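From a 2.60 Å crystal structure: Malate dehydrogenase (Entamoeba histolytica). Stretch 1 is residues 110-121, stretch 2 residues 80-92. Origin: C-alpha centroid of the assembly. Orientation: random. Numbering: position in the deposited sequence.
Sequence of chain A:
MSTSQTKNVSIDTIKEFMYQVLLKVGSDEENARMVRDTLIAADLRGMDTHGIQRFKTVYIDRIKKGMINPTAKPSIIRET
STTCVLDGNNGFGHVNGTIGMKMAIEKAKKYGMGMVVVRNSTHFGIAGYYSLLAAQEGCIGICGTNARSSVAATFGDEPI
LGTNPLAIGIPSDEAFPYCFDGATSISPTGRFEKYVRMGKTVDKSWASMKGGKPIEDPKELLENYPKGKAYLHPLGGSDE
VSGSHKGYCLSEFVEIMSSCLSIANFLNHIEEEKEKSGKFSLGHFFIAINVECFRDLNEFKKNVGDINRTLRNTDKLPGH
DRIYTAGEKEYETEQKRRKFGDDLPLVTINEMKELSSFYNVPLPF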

# COMPACT_ATOMS: atom_id res chain seq x y z
N LYS A 110 -16.62 -13.56 -12.94
CA LYS A 110 -16.64 -14.20 -14.25
C LYS A 110 -15.24 -14.59 -14.76
O LYS A 110 -15.11 -15.62 -15.41
CB LYS A 110 -17.36 -13.32 -15.27
CG LYS A 110 -17.87 -14.08 -16.48
CD LYS A 110 -18.51 -13.13 -17.49
CE LYS A 110 -18.59 -13.78 -18.88
NZ LYS A 110 -19.43 -12.97 -19.81
N TYR A 111 -14.21 -13.79 -14.46
CA TYR A 111 -12.87 -13.98 -15.03
C TYR A 111 -11.75 -14.18 -14.03
O TYR A 111 -10.66 -14.62 -14.40
CB TYR A 111 -12.49 -12.82 -15.95
CG TYR A 111 -13.39 -12.66 -17.14
CD1 TYR A 111 -14.40 -11.70 -17.14
CD2 TYR A 111 -13.24 -13.46 -18.27
CE1 TYR A 111 -15.24 -11.53 -18.23
CE2 TYR A 111 -14.07 -13.31 -19.38
CZ TYR A 111 -15.07 -12.34 -19.35
OH TYR A 111 -15.91 -12.17 -20.44
N GLY A 112 -12.00 -13.84 -12.77
CA GLY A 112 -10.99 -13.98 -11.72
C GLY A 112 -10.60 -12.64 -11.12
O GLY A 112 -10.37 -12.53 -9.91
N MET A 113 -10.54 -11.61 -11.96
CA MET A 113 -10.19 -10.27 -11.52
C MET A 113 -10.97 -9.19 -12.25
O MET A 113 -11.44 -9.40 -13.37
CB MET A 113 -8.69 -10.04 -11.70
CG MET A 113 -7.85 -10.93 -10.82
SD MET A 113 -6.14 -10.75 -11.23
CE MET A 113 -5.71 -9.31 -10.25
N GLY A 114 -11.10 -8.04 -11.61
CA GLY A 114 -11.80 -6.91 -12.18
C GLY A 114 -11.22 -5.61 -11.68
O GLY A 114 -10.83 -5.50 -10.51
N MET A 115 -11.15 -4.62 -12.57
CA MET A 115 -10.72 -3.27 -12.22
C MET A 115 -11.55 -2.23 -12.94
O MET A 115 -11.66 -2.24 -14.17
CB MET A 115 -9.24 -3.05 -12.49
CG MET A 115 -8.77 -1.65 -12.12
SD MET A 115 -6.99 -1.55 -11.89
CE MET A 115 -6.80 0.18 -11.47
N VAL A 116 -12.13 -1.32 -12.17
CA VAL A 116 -12.91 -0.25 -12.75
C VAL A 116 -12.35 1.05 -12.25
O VAL A 116 -12.12 1.19 -11.05
CB VAL A 116 -14.39 -0.39 -12.41
CG1 VAL A 116 -15.15 0.85 -12.81
CG2 VAL A 116 -14.97 -1.61 -13.10
N VAL A 117 -12.08 1.97 -13.17
CA VAL A 117 -11.61 3.31 -12.78
C VAL A 117 -12.63 4.39 -13.14
O VAL A 117 -13.46 4.20 -14.03
CB VAL A 117 -10.20 3.64 -13.37
CG1 VAL A 117 -9.16 2.69 -12.80
CG2 VAL A 117 -10.20 3.59 -14.89
N VAL A 118 -12.58 5.51 -12.42
CA VAL A 118 -13.57 6.57 -12.59
C VAL A 118 -12.88 7.92 -12.74
O VAL A 118 -11.93 8.21 -12.00
CB VAL A 118 -14.56 6.64 -11.38
CG1 VAL A 118 -15.59 7.71 -11.60
CG2 VAL A 118 -15.24 5.28 -11.15
N ARG A 119 -13.35 8.71 -13.71
CA ARG A 119 -13.02 10.14 -13.80
C ARG A 119 -14.28 11.02 -13.64
O ARG A 119 -15.41 10.52 -13.72
CB ARG A 119 -12.33 10.46 -15.14
CG ARG A 119 -13.25 10.51 -16.35
CD ARG A 119 -12.68 11.34 -17.51
NE ARG A 119 -13.45 11.11 -18.73
CZ ARG A 119 -13.11 10.25 -19.70
NH1 ARG A 119 -11.98 9.55 -19.65
NH2 ARG A 119 -13.91 10.11 -20.75
N ASN A 120 -14.07 12.32 -13.40
CA ASN A 120 -15.17 13.30 -13.34
C ASN A 120 -16.23 12.86 -12.31
O ASN A 120 -17.43 12.79 -12.60
CB ASN A 120 -15.73 13.55 -14.75
CG ASN A 120 -16.90 14.56 -14.79
OD1 ASN A 120 -16.95 15.54 -14.04
ND2 ASN A 120 -17.85 14.31 -15.68
N SER A 121 -15.74 12.56 -11.11
CA SER A 121 -16.58 12.16 -9.99
C SER A 121 -16.41 13.14 -8.83
O SER A 121 -15.68 14.14 -8.95
CB SER A 121 -16.22 10.74 -9.54
OG SER A 121 -17.14 10.24 -8.58
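Stretch 2 (80-92) TSTTCVLDGNNGF

Stretch 2 lies alongside stretch 1 as a parallel β-strand neighbour, the axes of strands 83-87 and 113-119 approaching to 4.7 Å at 13°. Before the strand, the chain passes the end of a helix: Ser81 sets its CB over the face of the Tyr111 ring, 3.8 Å from the centroid, and Thr82 CG2 packs 3.8 Å from Tyr111 CB. Thr82 then opens the ladder, its O accepting from Met115 N at 2.8 Å.

From Thr83 to Asp87 the rule is parallel pairing, Thr83 beside Met115 and each next residue one step further, to Asp87 beside Arg119. Only alternate residues of stretch 2 bond across through their backbone. Cys84 N reaches Met115 O weakly (3.0 Å), while Cys84 O takes Val117 N at 2.9 Å. Val85 meets its partner through side chains, CG2 to Val117 CG2 at 3.8 Å. Leu86 N and O bind Val117 O (2.8 Å) and Arg119 N (2.9 Å); on the opposite face from Val85, its CD1 lies 3.6 Å from Val116 CG1.

Asp87 OD1 accepts from Asn120 ND2 at 2.9 Å. Gly88 N donates to Arg119 O at 2.6 Å, and here a CB would clash with Asn120 O. A type I' turn, Gly88 to Gly91, follows, presenting Asn90 N to Asn120 O at 3.0 Å; Phe92 then sits at the N-cap position, right before a helix.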

# COMPACT_ATOMS: atom_id res chain seq x y z
N THR A 80 -13.40 -3.74 -21.19
CA THR A 80 -12.90 -5.05 -21.62
C THR A 80 -13.45 -6.11 -20.68
O THR A 80 -14.30 -5.81 -19.84
CB THR A 80 -11.36 -5.13 -21.67
OG1 THR A 80 -10.84 -5.47 -20.38
CG2 THR A 80 -10.73 -3.82 -22.15
N SER A 81 -12.98 -7.35 -20.83
CA SER A 81 -13.40 -8.47 -19.98
C SER A 81 -13.27 -8.19 -18.48
O SER A 81 -14.20 -8.47 -17.71
CB SER A 81 -12.57 -9.72 -20.30
OG SER A 81 -13.04 -10.36 -21.46
N THR A 82 -12.12 -7.64 -18.09
CA THR A 82 -11.76 -7.50 -16.69
C THR A 82 -11.64 -6.05 -16.25
O THR A 82 -11.38 -5.78 -15.08
CB THR A 82 -10.39 -8.18 -16.40
OG1 THR A 82 -9.40 -7.63 -17.28
CG2 THR A 82 -10.46 -9.68 -16.61
N THR A 83 -11.81 -5.12 -17.19
CA THR A 83 -11.59 -3.70 -16.89
C THR A 83 -12.75 -2.81 -17.34
O THR A 83 -13.63 -3.25 -18.08
CB THR A 83 -10.30 -3.15 -17.56
OG1 THR A 83 -10.52 -2.96 -18.97
CG2 THR A 83 -9.11 -4.07 -17.32
N CYS A 84 -12.72 -1.56 -16.88
CA CYS A 84 -13.65 -0.55 -17.36
C CYS A 84 -13.20 0.87 -16.97
O CYS A 84 -12.62 1.07 -15.90
CB CYS A 84 -15.07 -0.82 -16.85
SG CYS A 84 -16.32 0.21 -17.64
N VAL A 85 -13.48 1.83 -17.85
CA VAL A 85 -13.34 3.26 -17.53
C VAL A 85 -14.73 3.87 -17.47
O VAL A 85 -15.53 3.69 -18.38
CB VAL A 85 -12.50 4.04 -18.57
CG1 VAL A 85 -12.49 5.55 -18.24
CG2 VAL A 85 -11.08 3.50 -18.63
N LEU A 86 -15.00 4.60 -16.39
CA LEU A 86 -16.26 5.29 -16.24
C LEU A 86 -16.05 6.80 -16.16
O LEU A 86 -15.11 7.27 -15.53
CB LEU A 86 -17.01 4.80 -14.99
CG LEU A 86 -17.38 3.32 -14.82
CD1 LEU A 86 -17.86 3.08 -13.40
CD2 LEU A 86 -18.43 2.86 -15.83
N ASP A 87 -16.95 7.53 -16.82
CA ASP A 87 -17.07 8.96 -16.64
C ASP A 87 -18.17 9.16 -15.61
O ASP A 87 -19.30 8.71 -15.80
CB ASP A 87 -17.45 9.61 -17.96
CG ASP A 87 -17.56 11.12 -17.88
OD1 ASP A 87 -17.16 11.72 -16.87
OD2 ASP A 87 -18.06 11.72 -18.86
N GLY A 88 -17.84 9.82 -14.50
CA GLY A 88 -18.76 9.97 -13.38
C GLY A 88 -19.90 10.94 -13.59
O GLY A 88 -20.84 10.99 -12.78
N ASN A 89 -19.80 11.73 -14.67
CA ASN A 89 -20.84 12.69 -15.06
C ASN A 89 -21.16 13.67 -13.96
O ASN A 89 -22.29 14.16 -13.85
CB ASN A 89 -22.10 11.96 -15.53
CG ASN A 89 -21.91 11.27 -16.85
OD1 ASN A 89 -21.32 11.83 -17.77
ND2 ASN A 89 -22.42 10.05 -16.97
N ASN A 90 -20.15 13.94 -13.13
CA ASN A 90 -20.24 14.86 -11.98
C ASN A 90 -21.26 14.39 -10.92
O ASN A 90 -21.77 15.19 -10.14
CB ASN A 90 -20.48 16.32 -12.44
CG ASN A 90 -20.48 17.32 -11.29
OD1 ASN A 90 -21.37 18.16 -11.19
ND2 ASN A 90 -19.51 17.23 -10.41
N GLY A 91 -21.51 13.08 -10.88
CA GLY A 91 -22.40 12.51 -9.86
C GLY A 91 -21.74 12.34 -8.49
O GLY A 91 -20.60 12.77 -8.27
N PHE A 92 -22.48 11.72 -7.58
CA PHE A 92 -21.96 11.36 -6.26
C PHE A 92 -20.87 10.31 -6.39
O PHE A 92 -21.05 9.30 -7.09
CB PHE A 92 -23.04 10.71 -5.43
CG PHE A 92 -24.18 11.60 -5.07
CD1 PHE A 92 -24.05 12.58 -4.08
CD2 PHE A 92 -25.43 11.40 -5.67
CE1 PHE A 92 -25.14 13.37 -3.72
CE2 PHE A 92 -26.52 12.17 -5.30
CZ PHE A 92 -26.38 13.16 -4.33
O HOH W 1 -17.02 15.59 -11.25